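Local coordinates for lipoate-protein ligase, putative (Streptococcus pneumoniae, PDB 1VQZ), which is a putative lipoate-protein ligase, with a lipoyl protein ligase A/B catalytic domain and a bacterial lipoate protein ligase C-terminal domain, at residues A[52-64]-A[286-298]. Numbering follows the deposited sequence.
Sequences SIIVGRHQNTIEE and KIYGDFFGIEDVA. With EDO (1,2-ethanediol), chain D; EDO (1,2-ethanediol), chain S; EDO (1,2-ethanediol), chain J.
His58 and Gln59, at the end of the type I turn from Gly56 to Gln59, lie against Tyr288 and Gly289 of strand 281-289. One backbone hydrogen bond joins them, from Gly289 N to His58 O (2.8 Å), and water 2 links His58 N to Gly289 O. The loop 290-297 wraps round the side chains of Arg57 and His58. The His58 ring is sandwiched: Val297 CG1 sits over the centre of one face, 3.4 Å from the ring centroid, while CG of Arg57 covers the other near its rim. Phe291 meets the imidazole rim to rim, its CE1 3.8 Å from His58 CD2, and Asp296 OD1 lies at the ring edge while capping Ala298 N. With CG anti to the backbone N (chi1 -178°) and a bend at chi3, Arg57 carries its guanidinium to Gly293, where NH2 donates to Gly293 O (3.0 Å) from above the carbonyl plane. Elsewhere, Asn60 CB rests on Tyr288 CD2 (3.6 Å). O1 of the 1,2-ethanediol of chain D accepts from His58 ND1 and donates to Ile287 O. The arrangement is consistent with an interface between catalytic and C-terminal domains, the turn after strand 52-55 packing against strand 281-289 and the loop following it.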
# COMPACT_ATOMS: atom_id res chain seq x y z
N SER A 52 12.25 6.37 4.57
CA SER A 52 12.00 5.20 3.73
C SER A 52 11.19 5.55 2.51
O SER A 52 10.29 6.39 2.58
CB SER A 52 11.24 4.12 4.53
OG SER A 52 11.94 3.69 5.72
N ILE A 53 11.52 4.93 1.38
CA ILE A 53 10.61 4.86 0.24
C ILE A 53 9.93 3.50 0.25
O ILE A 53 10.58 2.45 0.13
CB ILE A 53 11.30 5.08 -1.14
CG1 ILE A 53 12.08 6.41 -1.15
CG2 ILE A 53 10.24 5.01 -2.25
CD1 ILE A 53 11.17 7.65 -1.07
N ILE A 54 8.62 3.53 0.36
CA ILE A 54 7.82 2.34 0.36
C ILE A 54 7.15 2.20 -1.02
O ILE A 54 6.40 3.08 -1.44
CB ILE A 54 6.75 2.36 1.44
CG1 ILE A 54 7.35 2.64 2.83
CG2 ILE A 54 6.02 1.02 1.49
CD1 ILE A 54 8.43 1.67 3.28
N VAL A 55 7.42 1.10 -1.70
CA VAL A 55 6.94 0.87 -3.03
C VAL A 55 5.80 -0.10 -3.01
O VAL A 55 5.72 -0.96 -2.13
CB VAL A 55 8.05 0.46 -4.07
CG1 VAL A 55 9.15 1.52 -4.07
CG2 VAL A 55 8.65 -0.94 -3.80
N GLY A 56 4.89 0.08 -3.97
CA GLY A 56 3.74 -0.77 -4.12
C GLY A 56 4.13 -2.18 -4.49
O GLY A 56 5.20 -2.46 -5.06
N ARG A 57 3.26 -3.10 -4.12
CA ARG A 57 3.43 -4.53 -4.35
C ARG A 57 3.85 -4.98 -5.77
O ARG A 57 4.55 -6.02 -5.95
CB ARG A 57 2.09 -5.20 -3.93
CG ARG A 57 2.03 -6.62 -4.01
CD ARG A 57 0.67 -7.09 -3.55
NE ARG A 57 -0.37 -6.55 -4.39
CZ ARG A 57 -1.62 -6.34 -4.05
NH1 ARG A 57 -2.09 -6.61 -2.84
NH2 ARG A 57 -2.43 -5.84 -4.96
N HIS A 58 3.44 -4.22 -6.79
CA HIS A 58 3.76 -4.57 -8.15
C HIS A 58 4.66 -3.60 -8.91
O HIS A 58 4.88 -3.79 -10.09
CB HIS A 58 2.47 -4.83 -8.92
CG HIS A 58 1.64 -5.92 -8.34
ND1 HIS A 58 2.15 -7.16 -8.01
CD2 HIS A 58 0.32 -5.95 -7.97
CE1 HIS A 58 1.19 -7.92 -7.50
NE2 HIS A 58 0.08 -7.21 -7.46
N GLN A 59 5.22 -2.60 -8.21
CA GLN A 59 6.08 -1.62 -8.85
C GLN A 59 7.41 -2.29 -9.28
O GLN A 59 7.92 -3.19 -8.63
CB GLN A 59 6.37 -0.39 -7.95
CG GLN A 59 5.23 0.61 -7.83
CD GLN A 59 5.62 1.92 -7.17
OE1 GLN A 59 5.65 2.04 -5.94
NE2 GLN A 59 5.91 2.93 -8.00
N ASN A 60 7.93 -1.80 -10.39
CA ASN A 60 9.22 -2.22 -10.92
C ASN A 60 10.26 -1.31 -10.29
O ASN A 60 10.65 -0.28 -10.85
CB ASN A 60 9.19 -2.18 -12.45
CG ASN A 60 10.48 -2.72 -13.07
OD1 ASN A 60 11.45 -2.96 -12.37
ND2 ASN A 60 10.51 -2.85 -14.37
N THR A 61 10.66 -1.71 -9.07
CA THR A 61 11.45 -0.91 -8.14
C THR A 61 12.70 -0.33 -8.78
O THR A 61 12.94 0.88 -8.72
CB THR A 61 11.78 -1.73 -6.93
OG1 THR A 61 10.59 -2.42 -6.49
CG2 THR A 61 12.30 -0.82 -5.82
N ILE A 62 13.40 -1.17 -9.53
CA ILE A 62 14.68 -0.77 -10.13
C ILE A 62 14.50 0.38 -11.10
O ILE A 62 15.39 1.21 -11.27
CB ILE A 62 15.36 -1.96 -10.80
CG1 ILE A 62 16.85 -1.68 -11.05
CG2 ILE A 62 14.73 -2.32 -12.16
CD1 ILE A 62 17.62 -1.47 -9.84
N GLU A 63 13.32 0.46 -11.72
CA GLU A 63 13.08 1.51 -12.70
C GLU A 63 12.44 2.77 -12.13
O GLU A 63 12.23 3.72 -12.87
CB GLU A 63 12.18 0.95 -13.78
CG GLU A 63 12.82 -0.12 -14.62
CD GLU A 63 14.11 0.36 -15.25
OE1 GLU A 63 14.18 1.54 -15.65
OE2 GLU A 63 15.06 -0.45 -15.32
N GLU A 64 12.13 2.76 -10.83
CA GLU A 64 11.45 3.86 -10.12
C GLU A 64 12.28 4.63 -9.12
O GLU A 64 11.97 5.77 -8.80
CB GLU A 64 10.28 3.35 -9.30
CG GLU A 64 9.30 2.44 -9.98
CD GLU A 64 8.77 3.00 -11.27
OE1 GLU A 64 8.38 4.19 -11.28
OE2 GLU A 64 8.77 2.23 -12.26
N LYS A 286 4.21 -11.61 -16.58
CA LYS A 286 4.36 -10.90 -15.30
C LYS A 286 4.02 -9.43 -15.53
O LYS A 286 4.39 -8.84 -16.56
CB LYS A 286 5.79 -11.06 -14.73
CG LYS A 286 5.84 -10.66 -13.24
CD LYS A 286 7.06 -10.99 -12.53
CE LYS A 286 6.93 -10.70 -11.03
NZ LYS A 286 6.27 -11.78 -10.22
N ILE A 287 3.25 -8.87 -14.60
CA ILE A 287 2.71 -7.54 -14.73
C ILE A 287 3.20 -6.69 -13.58
O ILE A 287 3.06 -7.06 -12.39
CB ILE A 287 1.19 -7.58 -14.76
CG1 ILE A 287 0.72 -8.48 -15.95
CG2 ILE A 287 0.57 -6.18 -14.86
CD1 ILE A 287 -0.75 -8.81 -15.90
N TYR A 288 3.79 -5.55 -13.94
CA TYR A 288 4.26 -4.55 -12.99
C TYR A 288 3.49 -3.25 -13.18
O TYR A 288 2.87 -3.02 -14.22
CB TYR A 288 5.73 -4.21 -13.24
CG TYR A 288 6.70 -5.31 -12.95
CD1 TYR A 288 6.84 -6.36 -13.84
CD2 TYR A 288 7.51 -5.28 -11.84
CE1 TYR A 288 7.73 -7.38 -13.62
CE2 TYR A 288 8.41 -6.32 -11.58
CZ TYR A 288 8.52 -7.36 -12.51
OH TYR A 288 9.41 -8.41 -12.33
N GLY A 289 3.56 -2.39 -12.17
CA GLY A 289 2.95 -1.08 -12.27
C GLY A 289 2.64 -0.45 -10.94
O GLY A 289 2.94 -1.02 -9.85
N ASP A 290 2.05 0.74 -11.03
CA ASP A 290 1.60 1.49 -9.83
C ASP A 290 0.07 1.61 -9.76
O ASP A 290 -0.43 2.41 -8.96
CB ASP A 290 2.26 2.86 -9.74
CG ASP A 290 2.04 3.75 -10.98
OD1 ASP A 290 1.19 3.47 -11.82
OD2 ASP A 290 2.77 4.74 -11.14
N PHE A 291 -0.62 0.85 -10.59
CA PHE A 291 -2.07 0.63 -10.46
C PHE A 291 -2.38 0.09 -9.05
O PHE A 291 -1.53 -0.46 -8.34
CB PHE A 291 -2.58 -0.38 -11.50
CG PHE A 291 -1.85 -1.71 -11.48
CD1 PHE A 291 -2.27 -2.75 -10.64
CD2 PHE A 291 -0.76 -1.91 -12.29
CE1 PHE A 291 -1.61 -3.97 -10.59
CE2 PHE A 291 -0.09 -3.17 -12.27
CZ PHE A 291 -0.50 -4.17 -11.39
N PHE A 292 -3.60 0.30 -8.61
CA PHE A 292 -4.03 -0.23 -7.35
C PHE A 292 -5.09 -1.27 -7.56
O PHE A 292 -6.04 -1.04 -8.26
CB PHE A 292 -4.61 0.86 -6.46
CG PHE A 292 -5.16 0.31 -5.21
CD1 PHE A 292 -4.29 -0.04 -4.16
CD2 PHE A 292 -6.51 -0.01 -5.10
CE1 PHE A 292 -4.78 -0.63 -3.01
CE2 PHE A 292 -7.01 -0.60 -3.93
CZ PHE A 292 -6.13 -0.92 -2.90
N GLY A 293 -4.95 -2.40 -6.86
CA GLY A 293 -5.97 -3.40 -6.76
C GLY A 293 -5.89 -3.96 -5.35
O GLY A 293 -4.80 -4.06 -4.74
N ILE A 294 -7.04 -4.33 -4.84
CA ILE A 294 -7.14 -4.87 -3.46
C ILE A 294 -6.46 -6.24 -3.33
O ILE A 294 -5.96 -6.58 -2.27
CB ILE A 294 -8.61 -4.98 -3.00
CG1 ILE A 294 -9.22 -3.61 -2.77
CG2 ILE A 294 -8.71 -5.73 -1.69
CD1 ILE A 294 -10.74 -3.64 -2.81
N GLU A 295 -6.51 -7.01 -4.40
CA GLU A 295 -5.89 -8.35 -4.52
C GLU A 295 -4.76 -8.34 -5.52
O GLU A 295 -4.78 -7.58 -6.47
CB GLU A 295 -6.89 -9.42 -4.97
CG GLU A 295 -8.06 -9.51 -4.06
CD GLU A 295 -8.86 -10.78 -4.23
OE1 GLU A 295 -8.32 -11.87 -4.01
OE2 GLU A 295 -10.05 -10.68 -4.50
N ASP A 296 -3.79 -9.21 -5.24
CA ASP A 296 -2.57 -9.44 -6.03
C ASP A 296 -2.87 -9.76 -7.52
O ASP A 296 -3.71 -10.60 -7.83
CB ASP A 296 -1.81 -10.60 -5.41
CG ASP A 296 -0.35 -10.62 -5.78
OD1 ASP A 296 -0.03 -10.82 -6.95
OD2 ASP A 296 0.48 -10.48 -4.85
N VAL A 297 -2.15 -9.08 -8.39
CA VAL A 297 -2.26 -9.22 -9.85
C VAL A 297 -1.87 -10.63 -10.36
O VAL A 297 -2.17 -10.98 -11.49
CB VAL A 297 -1.49 -8.06 -10.61
CG1 VAL A 297 -0.03 -8.34 -10.73
CG2 VAL A 297 -2.07 -7.82 -11.97
N ALA A 298 -1.29 -11.46 -9.49
CA ALA A 298 -0.97 -12.85 -9.85
C ALA A 298 -2.15 -13.61 -10.42
O ALA A 298 -1.97 -14.41 -11.35
CB ALA A 298 -0.41 -13.62 -8.65
C1 EDO D . 5.64 -7.21 -10.00
O1 EDO D . 4.32 -7.70 -10.02
C2 EDO D . 6.34 -7.53 -8.70
O2 EDO D . 6.49 -8.92 -8.59
C1 EDO S . 3.77 -10.67 -7.14
O1 EDO S . 2.52 -11.15 -7.77
C2 EDO S . 3.82 -9.23 -6.56
O2 EDO S . 4.66 -8.95 -5.39
C1 EDO J . 12.24 -6.56 -12.97
O1 EDO J . 12.84 -5.25 -12.99
C2 EDO J . 11.40 -6.67 -14.23
O2 EDO J . 12.25 -6.39 -15.36
O HOH W 1 -2.26 -3.68 -6.81
O HOH W 2 2.22 -1.54 -7.19
O HOH W 3 5.47 4.77 -11.34